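Local coordinates for protein sulfate adenylyltransferase (PDB 4DNX) that catalyses the adenylation of sulfate by ATP, releasing diphosphate and giving adenosine 5'-phosphosulfate, at residues D222-L230 with N258-M269; T179-I187 with F283-H291. All coordinates share one frame; numbering follows the deposited sequence. Where two conformers were deposited one is given.

Contact 1 (D222-L230 with N258-M269); sequences DGVVIHMLL and NTVMVTGYGFDM
The imidazole of His227 overlaps the Tyr265 ring in an offset stack, centroids 4.5 Å apart and planes at 24°, with Tyr265 CD1 3.4 Å above the centre of the imidazole. With Tyr265 CG between the backbone N and the carbonyl carbon (chi1 70°), the ring lies where its CD1 side meets the imidazole. At the imidazole edge, in plane, sits Thr263 OG1, 3.2 Å from His227 CD2. That hydroxyl also donates to Ile226 O from above the carbonyl plane, while Thr263 N comes to the same oxygen almost head-on; two donors from one residue thus grip one buried acceptor. Both imidazole nitrogens are engaged elsewhere, ND1 by Arg284 and NE2 by Tyr51, which fixes the ring's rotation. Further along, Leu229 CD1 reaches the phenol at CZ, 3.9 Å away, and Leu229 CD2 presses closely on Met269 CG.

The face of the sheet bearing Ile226 and Met228 is apolar: Ile226 CD1 meets Val260 CG1 at 3.8 Å, and Met228, bent at chi3, brings CE to Val262 CG1 at 3.7 Å. Gly264 lies here too, where a side chain would collide with Leu230 CD1. Seven backbone bonds, from Val224 N to Thr259 O through Leu230 N to Tyr265 O, join the strands in parallel, with helix 240-254 as the crossover of a beta-alpha-beta unit at the edge, within this chain, of the Rossmann-like sheet.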
# COMPACT_ATOMS: atom_id res chain seq x y z
N ASP A 222 -5.65 -4.93 -21.83
CA ASP A 222 -4.59 -5.76 -21.32
C ASP A 222 -4.82 -6.17 -19.87
O ASP A 222 -4.22 -7.14 -19.37
CB ASP A 222 -3.30 -4.93 -21.39
CG ASP A 222 -2.90 -4.59 -22.80
OD1 ASP A 222 -2.76 -5.53 -23.61
OD2 ASP A 222 -2.78 -3.39 -23.11
N GLY A 223 -5.69 -5.44 -19.18
CA GLY A 223 -5.91 -5.75 -17.78
C GLY A 223 -7.14 -5.05 -17.25
O GLY A 223 -7.68 -4.16 -17.92
N VAL A 224 -7.58 -5.50 -16.07
CA VAL A 224 -8.67 -4.85 -15.30
C VAL A 224 -8.17 -4.48 -13.90
O VAL A 224 -7.44 -5.25 -13.25
CB VAL A 224 -9.90 -5.77 -15.19
CG1 VAL A 224 -9.55 -7.13 -14.53
CG2 VAL A 224 -11.03 -5.08 -14.38
N VAL A 225 -8.51 -3.26 -13.47
CA VAL A 225 -8.28 -2.83 -12.10
C VAL A 225 -9.64 -3.02 -11.41
O VAL A 225 -10.64 -2.39 -11.84
CB VAL A 225 -7.86 -1.35 -12.04
CG1 VAL A 225 -7.68 -0.96 -10.54
CG2 VAL A 225 -6.52 -1.12 -12.78
N ILE A 226 -9.66 -3.86 -10.36
CA ILE A 226 -10.89 -4.08 -9.54
C ILE A 226 -10.66 -3.07 -8.43
O ILE A 226 -9.69 -3.18 -7.66
CB ILE A 226 -10.94 -5.51 -9.01
CG1 ILE A 226 -11.09 -6.51 -10.20
CG2 ILE A 226 -12.14 -5.62 -8.06
CD1 ILE A 226 -11.10 -8.00 -9.84
N HIS A 227 -11.49 -2.05 -8.39
CA HIS A 227 -11.25 -0.87 -7.53
C HIS A 227 -12.33 -0.95 -6.45
O HIS A 227 -13.48 -0.58 -6.67
CB HIS A 227 -11.37 0.38 -8.41
CG HIS A 227 -10.64 1.58 -7.87
ND1 HIS A 227 -11.11 2.87 -8.05
CD2 HIS A 227 -9.51 1.69 -7.15
CE1 HIS A 227 -10.27 3.73 -7.48
NE2 HIS A 227 -9.29 3.04 -6.92
N MET A 228 -11.94 -1.46 -5.29
CA MET A 228 -12.92 -1.78 -4.23
C MET A 228 -13.20 -0.56 -3.37
O MET A 228 -12.28 0.21 -3.03
CB MET A 228 -12.42 -2.93 -3.35
CG MET A 228 -12.33 -4.38 -4.09
SD MET A 228 -11.67 -5.64 -2.99
CE MET A 228 -10.04 -4.98 -2.55
N LEU A 229 -14.48 -0.35 -3.05
CA LEU A 229 -14.82 0.80 -2.23
C LEU A 229 -14.61 0.34 -0.79
O LEU A 229 -15.31 -0.55 -0.30
CB LEU A 229 -16.27 1.25 -2.50
CG LEU A 229 -16.80 2.32 -1.53
CD1 LEU A 229 -15.80 3.50 -1.33
CD2 LEU A 229 -18.12 2.79 -2.10
N LEU A 230 -13.61 0.92 -0.11
CA LEU A 230 -13.30 0.61 1.27
C LEU A 230 -14.09 1.52 2.21
O LEU A 230 -14.27 2.70 1.93
CB LEU A 230 -11.80 0.86 1.53
CG LEU A 230 -10.94 0.08 0.53
CD1 LEU A 230 -9.48 0.54 0.68
CD2 LEU A 230 -11.05 -1.42 0.72
N ASN A 258 -1.02 -11.84 -15.28
CA ASN A 258 -0.85 -10.40 -15.45
C ASN A 258 -2.05 -9.71 -16.13
O ASN A 258 -1.88 -8.93 -17.09
CB ASN A 258 0.46 -10.10 -16.20
CG ASN A 258 0.80 -8.59 -16.15
OD1 ASN A 258 0.49 -7.94 -15.13
ND2 ASN A 258 1.38 -8.04 -17.22
N THR A 259 -3.27 -10.01 -15.66
CA THR A 259 -4.47 -9.34 -16.20
C THR A 259 -5.31 -8.68 -15.13
O THR A 259 -6.23 -7.97 -15.49
CB THR A 259 -5.36 -10.32 -17.03
OG1 THR A 259 -5.79 -11.39 -16.18
CG2 THR A 259 -4.59 -10.86 -18.18
N VAL A 260 -5.01 -8.89 -13.85
CA VAL A 260 -5.88 -8.31 -12.79
C VAL A 260 -5.04 -7.55 -11.76
O VAL A 260 -3.97 -8.04 -11.38
CB VAL A 260 -6.68 -9.40 -12.05
CG1 VAL A 260 -7.57 -8.77 -10.93
CG2 VAL A 260 -7.52 -10.21 -13.04
N MET A 261 -5.52 -6.35 -11.35
CA MET A 261 -4.99 -5.63 -10.21
C MET A 261 -6.11 -5.43 -9.20
O MET A 261 -7.10 -4.82 -9.54
CB MET A 261 -4.52 -4.25 -10.65
CG MET A 261 -3.13 -4.20 -11.14
SD MET A 261 -2.79 -2.53 -11.79
CE MET A 261 -3.11 -1.54 -10.33
N VAL A 262 -5.94 -5.95 -7.99
CA VAL A 262 -6.95 -5.81 -6.90
C VAL A 262 -6.53 -4.66 -5.98
O VAL A 262 -5.42 -4.66 -5.40
CB VAL A 262 -7.13 -7.12 -6.12
CG1 VAL A 262 -8.18 -6.96 -5.00
CG2 VAL A 262 -7.61 -8.25 -7.08
N THR A 263 -7.42 -3.67 -5.87
CA THR A 263 -7.03 -2.40 -5.23
C THR A 263 -8.25 -1.84 -4.56
O THR A 263 -9.36 -2.35 -4.73
CB THR A 263 -6.60 -1.32 -6.26
OG1 THR A 263 -7.74 -0.92 -7.03
CG2 THR A 263 -5.46 -1.83 -7.19
N GLY A 264 -8.05 -0.74 -3.86
CA GLY A 264 -9.17 -0.08 -3.17
C GLY A 264 -8.95 1.39 -2.90
O GLY A 264 -7.79 1.89 -2.93
N TYR A 265 -10.04 2.09 -2.61
CA TYR A 265 -9.93 3.51 -2.32
C TYR A 265 -10.96 3.85 -1.25
O TYR A 265 -11.85 3.07 -0.96
CB TYR A 265 -10.18 4.34 -3.60
CG TYR A 265 -11.61 4.31 -4.08
CD1 TYR A 265 -12.15 3.17 -4.67
CD2 TYR A 265 -12.46 5.40 -3.84
CE1 TYR A 265 -13.44 3.14 -5.08
CE2 TYR A 265 -13.80 5.38 -4.24
CZ TYR A 265 -14.27 4.23 -4.84
OH TYR A 265 -15.57 4.21 -5.28
N GLY A 266 -10.81 5.05 -0.69
CA GLY A 266 -11.73 5.49 0.39
C GLY A 266 -12.40 6.82 0.08
O GLY A 266 -11.71 7.83 -0.13
N PHE A 267 -13.75 6.81 0.07
CA PHE A 267 -14.55 8.00 -0.26
C PHE A 267 -16.04 7.68 0.07
O PHE A 267 -16.54 6.61 -0.31
CB PHE A 267 -14.45 8.30 -1.77
CG PHE A 267 -15.25 9.51 -2.21
CD1 PHE A 267 -14.90 10.80 -1.77
CD2 PHE A 267 -16.32 9.36 -3.08
CE1 PHE A 267 -15.64 11.91 -2.20
CE2 PHE A 267 -17.06 10.46 -3.51
CZ PHE A 267 -16.69 11.76 -3.06
N ASP A 268 -16.73 8.57 0.78
CA ASP A 268 -18.12 8.24 1.16
C ASP A 268 -19.01 8.32 -0.07
O ASP A 268 -18.99 9.31 -0.80
CB ASP A 268 -18.63 9.18 2.26
CG ASP A 268 -18.03 8.87 3.63
OD1 ASP A 268 -17.44 7.78 3.83
OD2 ASP A 268 -18.16 9.73 4.56
N MET A 269 -19.81 7.27 -0.30
CA MET A 269 -20.77 7.28 -1.40
C MET A 269 -21.74 8.47 -1.34
O MET A 269 -22.26 8.82 -0.26
CB MET A 269 -21.62 5.99 -1.37
CG MET A 269 -20.85 4.70 -1.63
SD MET A 269 -21.87 3.25 -1.13
CE MET A 269 -23.23 3.37 -2.29
O HOH W 1 -1.89 -8.47 -19.90
O HOH W 2 -17.25 4.25 2.08

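Contact 2 (T179-I187 with F283-H291); sequences TAVEIRHEI and FRQNMGATH
Arg184 reaches from helix 180-190 to the C-terminal end of helix 274-287, which closes in a Schellman motif at Gly288; the two helices pack beside the parallel sheet of the Rossmann-like domain, their local axes 8.9 Å apart at 50°.

The polar part belongs to the guanidinium. Its NE donates to Asn286 O at 2.8 Å, a nearly straight bond (165° at the hydrogen) with the oxygen in the guanidinium plane. NH2 adds weak bonds to the same oxygen and to Gln285 O, so two carbonyls of the last helical turn sit along one edge of the group, where the helix dipole would probably favour a positive charge. CG is anti to the backbone N (chi1 -173°) and the chain bends at chi3, which swings the guanidinium across to those carbonyls; NH1 bonds separately to Ile2 O. A leucine in place of Arg184 would probably leave Asn286 O without its side-chain donor and Ile2 O without its bond to NH1.

The apolar part lies along Met287. Ala180 CB packs against Met287 CB at 4.0 Å, and Ile183 crosses the methionine at a slant, CG2 against Met287 CG and CD1 against SD, each at 3.9 Å. Met287 also packs on Val225 and His227 of the sheet.

Backbone shape completes the contact. Gly288 has a positive phi, at which a CB would be jammed against the carbonyl O of Met287 and would also press on Ile187 CD1; that methyl lies 3.6 Å from Met287 O.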
# COMPACT_ATOMS: atom_id res chain seq x y z
N THR A 179 -3.21 4.70 -3.63
CA THR A 179 -3.38 6.02 -4.20
C THR A 179 -3.53 5.91 -5.71
O THR A 179 -3.12 4.90 -6.31
CB THR A 179 -2.15 6.93 -3.90
OG1 THR A 179 -0.96 6.34 -4.48
CG2 THR A 179 -1.99 7.09 -2.37
N ALA A 180 -4.07 6.96 -6.33
CA ALA A 180 -4.11 7.01 -7.82
C ALA A 180 -2.66 7.02 -8.35
O ALA A 180 -2.39 6.47 -9.42
CB ALA A 180 -4.80 8.30 -8.29
N VAL A 181 -1.75 7.66 -7.61
CA VAL A 181 -0.35 7.74 -7.97
C VAL A 181 0.24 6.30 -8.11
O VAL A 181 0.89 5.98 -9.13
CB VAL A 181 0.46 8.57 -6.93
CG1 VAL A 181 1.97 8.44 -7.17
CG2 VAL A 181 -0.04 10.06 -6.94
N GLU A 182 -0.03 5.46 -7.12
CA GLU A 182 0.59 4.11 -7.13
C GLU A 182 -0.11 3.20 -8.15
O GLU A 182 0.59 2.36 -8.77
CB GLU A 182 0.52 3.50 -5.73
CG GLU A 182 1.23 2.10 -5.59
CD GLU A 182 2.72 2.04 -6.06
OE1 GLU A 182 3.41 3.09 -6.19
OE2 GLU A 182 3.22 0.90 -6.26
N ILE A 183 -1.42 3.36 -8.33
CA ILE A 183 -2.12 2.54 -9.38
C ILE A 183 -1.52 2.90 -10.75
O ILE A 183 -1.19 1.97 -11.56
CB ILE A 183 -3.61 2.78 -9.32
CG1 ILE A 183 -4.15 2.11 -8.05
CG2 ILE A 183 -4.28 2.22 -10.53
CD1 ILE A 183 -5.67 2.38 -7.77
N ARG A 184 -1.34 4.21 -11.04
CA ARG A 184 -0.70 4.64 -12.31
C ARG A 184 0.72 4.03 -12.48
O ARG A 184 1.06 3.54 -13.57
CB ARG A 184 -0.70 6.21 -12.38
CG ARG A 184 -0.25 6.93 -13.66
CD ARG A 184 -0.69 8.42 -13.52
NE ARG A 184 -2.07 8.69 -14.02
CZ ARG A 184 -2.34 8.96 -15.29
NH1 ARG A 184 -1.36 8.95 -16.23
NH2 ARG A 184 -3.59 9.16 -15.69
N HIS A 185 1.53 4.02 -11.42
CA HIS A 185 2.89 3.44 -11.49
C HIS A 185 2.83 1.96 -11.83
O HIS A 185 3.58 1.51 -12.71
CB HIS A 185 3.59 3.59 -10.14
CG HIS A 185 4.06 4.98 -9.85
ND1 HIS A 185 4.14 5.48 -8.56
CD2 HIS A 185 4.43 5.98 -10.67
CE1 HIS A 185 4.57 6.73 -8.61
NE2 HIS A 185 4.78 7.05 -9.87
N GLU A 186 1.95 1.24 -11.12
CA GLU A 186 1.79 -0.21 -11.33
C GLU A 186 1.26 -0.58 -12.72
O GLU A 186 1.75 -1.54 -13.32
CB GLU A 186 0.93 -0.83 -10.24
CG GLU A 186 0.64 -2.32 -10.44
CD GLU A 186 0.30 -3.05 -9.15
OE1 GLU A 186 0.25 -4.29 -9.21
OE2 GLU A 186 0.09 -2.38 -8.08
N ILE A 187 0.27 0.17 -13.23
CA ILE A 187 -0.20 -0.05 -14.63
C ILE A 187 0.99 0.10 -15.58
O ILE A 187 1.20 -0.70 -16.52
CB ILE A 187 -1.32 0.93 -15.02
CG1 ILE A 187 -2.62 0.53 -14.29
CG2 ILE A 187 -1.51 0.97 -16.55
CD1 ILE A 187 -3.74 1.58 -14.35
N PHE A 283 -12.03 10.20 -11.54
CA PHE A 283 -10.92 9.67 -10.75
C PHE A 283 -10.30 8.39 -11.30
O PHE A 283 -9.10 8.12 -11.06
CB PHE A 283 -11.16 9.68 -9.22
CG PHE A 283 -12.21 8.73 -8.70
CD1 PHE A 283 -11.91 7.38 -8.47
CD2 PHE A 283 -13.42 9.25 -8.23
CE1 PHE A 283 -12.90 6.52 -7.86
CE2 PHE A 283 -14.41 8.44 -7.64
CZ PHE A 283 -14.15 7.06 -7.43
N ARG A 284 -11.09 7.66 -12.09
CA ARG A 284 -10.55 6.47 -12.74
C ARG A 284 -9.60 6.87 -13.86
O ARG A 284 -8.62 6.14 -14.15
CB ARG A 284 -11.67 5.56 -13.25
CG ARG A 284 -12.04 4.43 -12.29
CD ARG A 284 -12.54 4.94 -11.05
NE ARG A 284 -12.89 4.00 -9.95
CZ ARG A 284 -14.11 3.78 -9.43
NH1 ARG A 284 -15.22 4.25 -9.99
NH2 ARG A 284 -14.22 3.07 -8.30
N GLN A 285 -9.86 7.98 -14.53
CA GLN A 285 -8.89 8.46 -15.54
C GLN A 285 -7.62 8.86 -14.82
O GLN A 285 -6.50 8.54 -15.28
CB GLN A 285 -9.45 9.62 -16.37
CG GLN A 285 -8.45 10.09 -17.46
CD GLN A 285 -9.01 11.16 -18.38
OE1 GLN A 285 -10.18 11.12 -18.78
NE2 GLN A 285 -8.14 12.09 -18.79
N ASN A 286 -7.77 9.56 -13.68
CA ASN A 286 -6.56 9.93 -12.91
C ASN A 286 -5.66 8.75 -12.48
O ASN A 286 -4.45 8.85 -12.51
CB ASN A 286 -6.92 10.82 -11.71
CG ASN A 286 -7.04 12.27 -12.10
OD1 ASN A 286 -6.49 12.69 -13.12
ND2 ASN A 286 -7.71 13.06 -11.26
N MET A 287 -6.27 7.63 -12.13
CA MET A 287 -5.53 6.44 -11.73
C MET A 287 -4.94 5.67 -12.95
O MET A 287 -4.06 4.84 -12.74
CB MET A 287 -6.38 5.57 -10.80
CG MET A 287 -7.20 4.57 -11.54
SD MET A 287 -8.31 3.74 -10.37
CE MET A 287 -8.97 2.47 -11.49
N GLY A 288 -5.33 6.03 -14.20
CA GLY A 288 -4.70 5.46 -15.38
C GLY A 288 -5.57 4.50 -16.20
O GLY A 288 -5.09 3.91 -17.18
N ALA A 289 -6.83 4.34 -15.79
CA ALA A 289 -7.74 3.48 -16.56
C ALA A 289 -8.15 4.18 -17.85
O ALA A 289 -8.33 5.41 -17.86
CB ALA A 289 -8.98 3.11 -15.74
N THR A 290 -8.30 3.39 -18.92
CA THR A 290 -8.71 3.91 -20.21
C THR A 290 -10.21 3.70 -20.46
O THR A 290 -10.78 4.36 -21.36
CB THR A 290 -7.88 3.29 -21.38
OG1 THR A 290 -8.02 1.87 -21.37
CG2 THR A 290 -6.41 3.63 -21.30
N HIS A 291 -10.82 2.76 -19.73
CA HIS A 291 -12.22 2.37 -19.89
C HIS A 291 -12.82 2.15 -18.51
O HIS A 291 -12.14 1.67 -17.61
CB HIS A 291 -12.30 1.09 -20.72
CG HIS A 291 -11.86 1.29 -22.14
ND1 HIS A 291 -10.53 1.29 -22.52
CD2 HIS A 291 -12.58 1.55 -23.26
CE1 HIS A 291 -10.45 1.53 -23.81
NE2 HIS A 291 -11.67 1.69 -24.29

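In the fold
Both contacts are buried in the same Rossmann-like domain, contact 1 about 9 Å and contact 2 about 13 Å from the centre of the chain, measured between centres. Contact 1 is within the sheet, pairing an inner strand with one of its two outermost strands in this chain through regular backbone bonds; contact 2 joins two helices packed on one side of that sheet, and relies on an arginine side chain and apolar packing. They meet where helix 274-287 lies on the sheet face bearing His227 and Tyr265: Phe283 and Arg284 NH2 pack on the Tyr265 ring. The second subunit touches both: Glu189 of that subunit accepts from Val262 N, and its Arg178 pairs with Glu182.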